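Local coordinates for transcriptional regulator, LacI family (Arthrobacter sp., PDB 4RKQ), which probably regulates transcription as a LacI-family protein whose periplasmic-binding-protein-like core is thought to bind a sugar or related small effector, at residues R15-P23 / L67-L78; P101-Y112 / P267-H278. All coordinates share one frame; numbering follows the deposited sequence.

Contact 1. Residues R15-P23 / L67-L78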
# COMPACT_ATOMS: atom_id res chain seq x y z
N ARG A 15 -9.25 -1.41 -27.42
CA ARG A 15 -8.44 -2.15 -26.47
C ARG A 15 -9.28 -2.94 -25.51
O ARG A 15 -10.37 -2.50 -25.14
CB ARG A 15 -7.55 -1.20 -25.66
CG ARG A 15 -6.60 -0.35 -26.50
CD ARG A 15 -5.78 -1.21 -27.47
NE ARG A 15 -4.93 -0.41 -28.37
CZ ARG A 15 -3.73 0.04 -28.06
NH1 ARG A 15 -3.20 -0.19 -26.86
NH2 ARG A 15 -3.05 0.77 -28.94
N THR A 16 -8.75 -4.08 -25.11
CA THR A 16 -9.29 -4.85 -24.03
C THR A 16 -9.29 -4.06 -22.74
O THR A 16 -8.36 -3.33 -22.43
CB THR A 16 -8.47 -6.13 -23.84
OG1 THR A 16 -8.68 -6.93 -24.97
CG2 THR A 16 -8.89 -6.90 -22.57
N SER A 17 -10.37 -4.20 -21.99
CA SER A 17 -10.52 -3.52 -20.74
C SER A 17 -10.73 -4.56 -19.67
O SER A 17 -11.56 -5.42 -19.83
CB SER A 17 -11.75 -2.61 -20.81
OG SER A 17 -12.02 -2.09 -19.52
N VAL A 18 -9.97 -4.47 -18.59
CA VAL A 18 -9.98 -5.43 -17.52
C VAL A 18 -10.28 -4.73 -16.18
O VAL A 18 -9.76 -3.66 -15.86
CB VAL A 18 -8.65 -6.17 -17.38
CG1 VAL A 18 -8.77 -7.21 -16.29
CG2 VAL A 18 -8.35 -6.90 -18.66
N GLY A 19 -11.19 -5.32 -15.43
CA GLY A 19 -11.51 -4.81 -14.07
C GLY A 19 -10.79 -5.61 -13.01
O GLY A 19 -10.67 -6.82 -13.11
N LEU A 20 -10.26 -4.92 -12.00
CA LEU A 20 -9.60 -5.54 -10.90
C LEU A 20 -10.41 -5.21 -9.65
O LEU A 20 -10.59 -4.04 -9.30
CB LEU A 20 -8.20 -4.93 -10.79
CG LEU A 20 -6.97 -5.47 -10.15
CD1 LEU A 20 -6.83 -6.98 -10.32
CD2 LEU A 20 -5.82 -4.70 -10.83
N ALA A 21 -10.89 -6.24 -8.98
CA ALA A 21 -11.68 -6.06 -7.75
C ALA A 21 -10.81 -6.44 -6.50
O ALA A 21 -10.27 -7.55 -6.40
CB ALA A 21 -12.94 -6.91 -7.82
N ILE A 22 -10.62 -5.50 -5.59
CA ILE A 22 -9.88 -5.79 -4.37
C ILE A 22 -10.70 -5.35 -3.15
O ILE A 22 -11.36 -4.34 -3.24
CB ILE A 22 -8.50 -5.16 -4.34
CG1 ILE A 22 -8.61 -3.73 -4.72
CG2 ILE A 22 -7.57 -5.89 -5.34
CD1 ILE A 22 -7.41 -2.92 -4.32
N PRO A 23 -10.62 -6.12 -2.06
CA PRO A 23 -11.45 -5.83 -0.90
C PRO A 23 -11.02 -4.63 -0.09
O PRO A 23 -11.80 -4.15 0.67
CB PRO A 23 -11.34 -7.09 -0.04
CG PRO A 23 -10.11 -7.75 -0.48
CD PRO A 23 -9.89 -7.38 -1.91
N LEU A 67 -18.28 -3.13 -12.30
CA LEU A 67 -17.23 -3.16 -13.34
C LEU A 67 -17.73 -3.75 -14.66
O LEU A 67 -17.33 -3.27 -15.73
CB LEU A 67 -16.06 -3.98 -12.85
CG LEU A 67 -15.19 -3.47 -11.71
CD1 LEU A 67 -14.24 -4.55 -11.21
CD2 LEU A 67 -14.43 -2.26 -12.16
N ALA A 68 -18.62 -4.76 -14.58
CA ALA A 68 -19.04 -5.59 -15.71
C ALA A 68 -19.28 -4.81 -17.01
O ALA A 68 -18.64 -5.13 -18.05
CB ALA A 68 -20.25 -6.45 -15.40
N PRO A 69 -20.15 -3.79 -16.98
CA PRO A 69 -20.43 -3.11 -18.26
C PRO A 69 -19.28 -2.31 -18.88
O PRO A 69 -19.37 -1.96 -20.04
CB PRO A 69 -21.55 -2.11 -17.92
CG PRO A 69 -21.73 -2.13 -16.45
CD PRO A 69 -20.88 -3.19 -15.84
N GLN A 70 -18.22 -2.02 -18.14
CA GLN A 70 -17.10 -1.29 -18.69
C GLN A 70 -15.85 -2.14 -18.88
O GLN A 70 -14.80 -1.62 -19.18
CB GLN A 70 -16.82 -0.01 -17.90
CG GLN A 70 -16.43 -0.18 -16.48
CD GLN A 70 -16.14 1.17 -15.82
OE1 GLN A 70 -15.15 1.84 -16.12
NE2 GLN A 70 -17.01 1.57 -14.93
N VAL A 71 -15.97 -3.45 -18.72
CA VAL A 71 -14.83 -4.34 -18.88
C VAL A 71 -15.20 -5.57 -19.66
O VAL A 71 -16.37 -5.87 -19.83
CB VAL A 71 -14.22 -4.82 -17.52
CG1 VAL A 71 -13.84 -3.60 -16.71
CG2 VAL A 71 -15.17 -5.75 -16.77
N ASP A 72 -14.17 -6.26 -20.13
CA ASP A 72 -14.31 -7.48 -20.86
C ASP A 72 -14.04 -8.69 -19.98
O ASP A 72 -14.28 -9.82 -20.39
CB ASP A 72 -13.29 -7.49 -21.98
CG ASP A 72 -13.52 -6.39 -22.98
OD1 ASP A 72 -14.70 -6.10 -23.30
OD2 ASP A 72 -12.53 -5.76 -23.37
N ALA A 73 -13.51 -8.44 -18.79
CA ALA A 73 -13.08 -9.53 -17.89
C ALA A 73 -12.78 -8.92 -16.55
O ALA A 73 -12.50 -7.70 -16.47
CB ALA A 73 -11.82 -10.20 -18.42
N VAL A 74 -12.74 -9.76 -15.52
CA VAL A 74 -12.40 -9.28 -14.18
C VAL A 74 -11.40 -10.21 -13.55
O VAL A 74 -11.52 -11.40 -13.71
CB VAL A 74 -13.63 -9.19 -13.26
CG1 VAL A 74 -13.24 -8.85 -11.82
CG2 VAL A 74 -14.63 -8.17 -13.81
N ILE A 75 -10.43 -9.63 -12.86
CA ILE A 75 -9.48 -10.36 -12.02
C ILE A 75 -9.73 -9.84 -10.60
O ILE A 75 -9.75 -8.61 -10.38
CB ILE A 75 -8.05 -10.02 -12.43
CG1 ILE A 75 -7.75 -10.67 -13.77
CG2 ILE A 75 -7.05 -10.54 -11.37
CD1 ILE A 75 -6.50 -10.07 -14.41
N GLY A 76 -9.99 -10.72 -9.64
CA GLY A 76 -10.31 -10.23 -8.31
C GLY A 76 -10.20 -11.18 -7.14
O GLY A 76 -10.19 -12.41 -7.31
N TYR A 77 -10.13 -10.58 -5.97
CA TYR A 77 -10.33 -11.24 -4.71
C TYR A 77 -11.76 -10.88 -4.31
O TYR A 77 -12.05 -9.74 -4.01
CB TYR A 77 -9.34 -10.74 -3.67
CG TYR A 77 -7.97 -11.32 -3.77
CD1 TYR A 77 -7.02 -10.83 -4.72
CD2 TYR A 77 -7.58 -12.33 -2.94
CE1 TYR A 77 -5.75 -11.36 -4.79
CE2 TYR A 77 -6.32 -12.87 -3.01
CZ TYR A 77 -5.42 -12.38 -3.90
OH TYR A 77 -4.19 -12.96 -3.95
N LEU A 78 -12.66 -11.85 -4.36
CA LEU A 78 -14.09 -11.52 -4.24
C LEU A 78 -14.75 -11.87 -2.91
O LEU A 78 -15.96 -11.63 -2.74
CB LEU A 78 -14.87 -12.17 -5.37
CG LEU A 78 -14.47 -11.70 -6.79
CD1 LEU A 78 -15.52 -12.24 -7.69
CD2 LEU A 78 -14.38 -10.19 -6.92
O HOH W 1 -11.44 -7.78 -25.21

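Contact 2. Residues P101-Y112 / P267-H278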
# COMPACT_ATOMS: atom_id res chain seq x y z
N PRO A 101 -13.57 -21.40 -6.56
CA PRO A 101 -13.98 -20.59 -7.71
C PRO A 101 -15.38 -20.87 -8.24
O PRO A 101 -15.86 -20.15 -9.12
CB PRO A 101 -12.93 -20.96 -8.78
CG PRO A 101 -12.43 -22.31 -8.39
CD PRO A 101 -12.52 -22.38 -6.90
N GLY A 102 -16.02 -21.95 -7.77
CA GLY A 102 -17.29 -22.39 -8.36
C GLY A 102 -17.12 -22.44 -9.87
O GLY A 102 -16.12 -22.98 -10.37
N GLY A 103 -18.07 -21.82 -10.59
CA GLY A 103 -18.08 -21.77 -12.03
C GLY A 103 -17.29 -20.63 -12.65
O GLY A 103 -17.43 -20.37 -13.85
N ALA A 104 -16.44 -19.95 -11.90
CA ALA A 104 -15.63 -18.88 -12.48
C ALA A 104 -14.75 -19.46 -13.59
O ALA A 104 -14.32 -20.59 -13.52
CB ALA A 104 -14.79 -18.24 -11.42
N ALA A 105 -14.58 -18.69 -14.65
CA ALA A 105 -13.79 -19.09 -15.81
C ALA A 105 -12.38 -19.48 -15.45
O ALA A 105 -11.84 -20.39 -16.05
CB ALA A 105 -13.77 -17.97 -16.84
N GLY A 106 -11.78 -18.78 -14.48
CA GLY A 106 -10.42 -19.02 -14.10
C GLY A 106 -10.21 -18.82 -12.64
O GLY A 106 -10.95 -18.08 -11.98
N SER A 107 -9.17 -19.47 -12.13
CA SER A 107 -8.86 -19.42 -10.66
C SER A 107 -7.41 -19.64 -10.41
O SER A 107 -6.77 -20.46 -11.04
CB SER A 107 -9.64 -20.50 -9.90
OG SER A 107 -9.53 -20.38 -8.50
N ILE A 108 -6.89 -18.90 -9.44
CA ILE A 108 -5.54 -19.08 -8.93
C ILE A 108 -5.70 -19.38 -7.42
O ILE A 108 -6.36 -18.64 -6.68
CB ILE A 108 -4.69 -17.78 -9.06
CG1 ILE A 108 -4.62 -17.17 -10.46
CG2 ILE A 108 -3.31 -17.97 -8.45
CD1 ILE A 108 -4.06 -18.04 -11.55
N ASN A 109 -5.17 -20.52 -6.98
CA ASN A 109 -5.20 -20.93 -5.55
C ASN A 109 -3.75 -21.14 -5.12
O ASN A 109 -2.83 -21.19 -5.96
CB ASN A 109 -6.04 -22.19 -5.32
CG ASN A 109 -7.53 -21.90 -5.02
OD1 ASN A 109 -8.00 -20.78 -5.09
ND2 ASN A 109 -8.27 -22.95 -4.72
N PHE A 110 -3.52 -21.24 -3.83
CA PHE A 110 -2.14 -21.38 -3.31
C PHE A 110 -2.13 -22.66 -2.48
O PHE A 110 -3.13 -23.00 -1.90
CB PHE A 110 -1.77 -20.19 -2.48
CG PHE A 110 -1.90 -18.90 -3.24
CD1 PHE A 110 -3.13 -18.25 -3.29
CD2 PHE A 110 -0.84 -18.40 -3.95
CE1 PHE A 110 -3.28 -17.10 -4.04
CE2 PHE A 110 -0.98 -17.23 -4.67
CZ PHE A 110 -2.20 -16.59 -4.72
N ASP A 111 -1.00 -23.36 -2.50
CA ASP A 111 -0.84 -24.62 -1.77
C ASP A 111 -0.51 -24.34 -0.32
O ASP A 111 0.67 -24.20 0.04
CB ASP A 111 0.28 -25.40 -2.41
CG ASP A 111 0.42 -26.79 -1.85
OD1 ASP A 111 -0.11 -27.13 -0.76
OD2 ASP A 111 1.12 -27.54 -2.51
N TYR A 112 -1.52 -24.24 0.53
CA TYR A 112 -1.23 -23.91 1.92
C TYR A 112 -0.68 -25.09 2.74
O TYR A 112 -0.06 -24.86 3.77
CB TYR A 112 -2.42 -23.30 2.63
CG TYR A 112 -2.81 -21.97 2.06
CD1 TYR A 112 -1.98 -20.87 2.21
CD2 TYR A 112 -4.02 -21.80 1.40
CE1 TYR A 112 -2.34 -19.63 1.70
CE2 TYR A 112 -4.39 -20.56 0.88
CZ TYR A 112 -3.53 -19.48 1.02
OH TYR A 112 -3.89 -18.22 0.55
N PRO A 267 -12.94 -22.16 -20.32
CA PRO A 267 -13.40 -21.66 -19.04
C PRO A 267 -13.90 -22.80 -18.18
O PRO A 267 -14.65 -23.67 -18.64
CB PRO A 267 -14.55 -20.73 -19.39
CG PRO A 267 -14.38 -20.40 -20.84
CD PRO A 267 -13.65 -21.54 -21.46
N GLY A 268 -13.44 -22.82 -16.94
CA GLY A 268 -13.89 -23.79 -16.00
C GLY A 268 -13.15 -25.09 -16.06
O GLY A 268 -13.29 -25.91 -15.19
N SER A 269 -12.33 -25.30 -17.08
CA SER A 269 -11.59 -26.55 -17.23
C SER A 269 -10.49 -26.70 -16.21
O SER A 269 -10.11 -25.74 -15.54
CB SER A 269 -10.98 -26.58 -18.63
OG SER A 269 -9.88 -25.67 -18.75
N GLN A 270 -9.92 -27.89 -16.13
CA GLN A 270 -8.79 -28.09 -15.22
C GLN A 270 -7.60 -27.17 -15.50
O GLN A 270 -6.93 -26.70 -14.57
CB GLN A 270 -8.34 -29.54 -15.25
CG GLN A 270 -9.35 -30.41 -14.56
CD GLN A 270 -8.89 -31.83 -14.54
OE1 GLN A 270 -8.08 -32.23 -13.72
NE2 GLN A 270 -9.38 -32.60 -15.49
N SER A 271 -7.37 -26.89 -16.77
CA SER A 271 -6.26 -26.03 -17.17
C SER A 271 -6.53 -24.57 -16.81
O SER A 271 -5.64 -23.74 -16.86
CB SER A 271 -6.00 -26.13 -18.67
OG SER A 271 -5.85 -27.48 -19.05
N SER A 272 -7.76 -24.24 -16.47
CA SER A 272 -8.09 -22.86 -16.10
C SER A 272 -7.89 -22.62 -14.59
O SER A 272 -8.11 -21.51 -14.13
CB SER A 272 -9.52 -22.53 -16.48
OG SER A 272 -10.49 -23.13 -15.61
N ARG A 273 -7.51 -23.66 -13.85
CA ARG A 273 -7.17 -23.54 -12.44
C ARG A 273 -5.67 -23.72 -12.19
O ARG A 273 -5.15 -24.78 -12.41
CB ARG A 273 -7.94 -24.55 -11.64
CG ARG A 273 -9.38 -24.13 -11.40
CD ARG A 273 -10.32 -24.55 -12.52
NE ARG A 273 -11.66 -24.20 -12.05
CZ ARG A 273 -12.33 -23.12 -12.40
NH1 ARG A 273 -11.83 -22.28 -13.30
NH2 ARG A 273 -13.51 -22.89 -11.85
N THR A 274 -5.01 -22.67 -11.75
CA THR A 274 -3.60 -22.69 -11.44
C THR A 274 -3.38 -22.69 -9.91
O THR A 274 -4.02 -21.97 -9.15
CB THR A 274 -2.91 -21.43 -12.03
OG1 THR A 274 -3.16 -21.30 -13.43
CG2 THR A 274 -1.40 -21.45 -11.78
N THR A 275 -2.42 -23.49 -9.48
CA THR A 275 -2.05 -23.58 -8.08
C THR A 275 -0.62 -23.10 -7.99
O THR A 275 0.25 -23.70 -8.63
CB THR A 275 -2.07 -25.03 -7.56
OG1 THR A 275 -3.38 -25.56 -7.70
CG2 THR A 275 -1.67 -25.07 -6.07
N LEU A 276 -0.40 -22.06 -7.19
CA LEU A 276 0.91 -21.48 -6.98
C LEU A 276 1.45 -21.88 -5.61
O LEU A 276 0.69 -22.20 -4.70
CB LEU A 276 0.84 -19.95 -7.10
CG LEU A 276 0.35 -19.40 -8.41
CD1 LEU A 276 0.35 -17.89 -8.33
CD2 LEU A 276 1.20 -19.89 -9.57
N LYS A 277 2.77 -21.83 -5.47
CA LYS A 277 3.45 -22.24 -4.24
C LYS A 277 4.30 -21.09 -3.70
O LYS A 277 5.06 -20.49 -4.47
CB LYS A 277 4.34 -23.46 -4.50
CG LYS A 277 3.60 -24.73 -4.91
CD LYS A 277 4.27 -25.98 -4.36
CE LYS A 277 3.74 -27.26 -5.00
NZ LYS A 277 2.26 -27.36 -4.97
N HIS A 278 4.18 -20.80 -2.40
CA HIS A 278 5.01 -19.79 -1.75
C HIS A 278 6.40 -20.36 -1.57
O HIS A 278 6.57 -21.57 -1.56
CB HIS A 278 4.49 -19.46 -0.37
CG HIS A 278 3.14 -18.82 -0.35
ND1 HIS A 278 1.98 -19.53 -0.54
CD2 HIS A 278 2.78 -17.53 -0.15
CE1 HIS A 278 0.95 -18.71 -0.43
NE2 HIS A 278 1.40 -17.49 -0.17
O HOH W 2 2.23 -22.24 -0.95

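Contact 1. Residues R15-P23 / L67-L78
Ser-17 and Asp-72 meet through paired polar bonds where the two segments of the chain come together. Ser-17 N donates to Asp-72 OD2 at 3.0 Å, reaching that oxygen from above the carboxylate plane, while Asp-72 N returns a bond to Ser-17 O. The Ser-17 hydroxyl, held anti to its own nitrogen (chi1 171°), points to Gln-70 O and donates to it in the carbonyl plane, 2.8 Å from OG to O. A water links Thr-16 OG1 to Asp-72 OD2, weakly on the aspartate side.

Beyond this end the backbones run parallel. Gly-19 N binds Ala-73 O and Gly-19 O takes Ile-75 N; Ala-21 repeats the pattern with Ile-75 O and Tyr-77 N. Ala-73 N, by contrast, is buried without a partner.

Apolar contacts cover both faces. On one, Leu-20 CD1 lies 3.7 Å from Ile-75 CG2, and Val-18 CG1 touches Ile-75 CD1; helix 29-43 packs here through Phe-33, Val-37 and Val-38. On the other, Leu-67 CD1 and Val-71 CG1 lie against the backbone of Gly-19, Val-71 CG1 coming within 3.4 Å of Gly-19 N, and Ala-21 CB meets Leu-78 CD2 at 3.7 Å.

Strand 47-52 flanks strand 17-22 and strand 94-97 comes after 73-76, the 2-1-3-4 strand order of the Rossmann-like N-terminal subdomain in LacI-type effector-binding cores.

Contact 2. Residues P101-Y112 / P267-H278
Arg-273 turns its guanidinium end-on to Ala-104, so that NH1 and NH2 both donate to the one carbonyl oxygen, each at 3.0 Å from Ala-104 O. That oxygen lies in the guanidinium plane, and a bend at chi2 (87°) carries the group back toward the 101-104 turn. Ser-107 CB sits over one face of the guanidinium, and Pro-101 CG comes obliquely to within 3.7 Å of NH2.

Midway along, Ile-108 and Thr-274 stand side by side, pointing the same way, with Ile-108 CD1 3.6 Å from Thr-274 CB. The other branch of Ile-108, CG2, crosses to Leu-276 CD1 at 3.7 Å. Phe-110 runs alongside Leu-276, its CD2 near Leu-276 CB. The side chains of Phe-110 and His-278 run at about a right angle, while their ring planes are inclined by 47°, an oblique pair neither stacked nor edge-to-face; His-278 CE1 approaches Phe-110 CB at 3.7 Å. Helix 246-262 covers Ile-108 and Leu-276.

Asp-111 and Lys-277 again lie side by side. With CG anti to its nitrogen (chi1 -173°), Asp-111 offers the anti lone pair of OD2 to Lys-277 NZ, 2.7 Å away, a salt bridge made by one of the lysine's two modelled conformers. Asp-111 OD1 caps the following helix through His-114 N. A water joins Asp-111 O to the backbone N and ND1 of His-278.

Five backbone bonds, from Ser-107 N to Asp-111 N, pair the parallel strands. The aspartate's negative charge is probably stabilised by the helix start, the ammonium adding to this only in the modelled conformer.

How the contacts relate
Both contacts are parallel strand pairings in one continuous sheet, and strand 94-97 lies between them, bordering 73-76 of contact 1 and 106-110 of contact 2. Their centres are about 17 Å apart. They nonetheless touch at the C-terminal ends of their strands, where Tyr-77 OH lies 4.2 Å from Phe-110 CZ in plain packing. Along the chain contact 1 closes before contact 2 opens, and contact 2 brings in a strand from far later in the sequence. The side chains of Tyr-77 and Tyr-112 each lie about 5 Å from bound 1,2-ethanediol, probably from the crystallisation liquor; an effector pocket at these strand ends is inferred from LacI-family relatives.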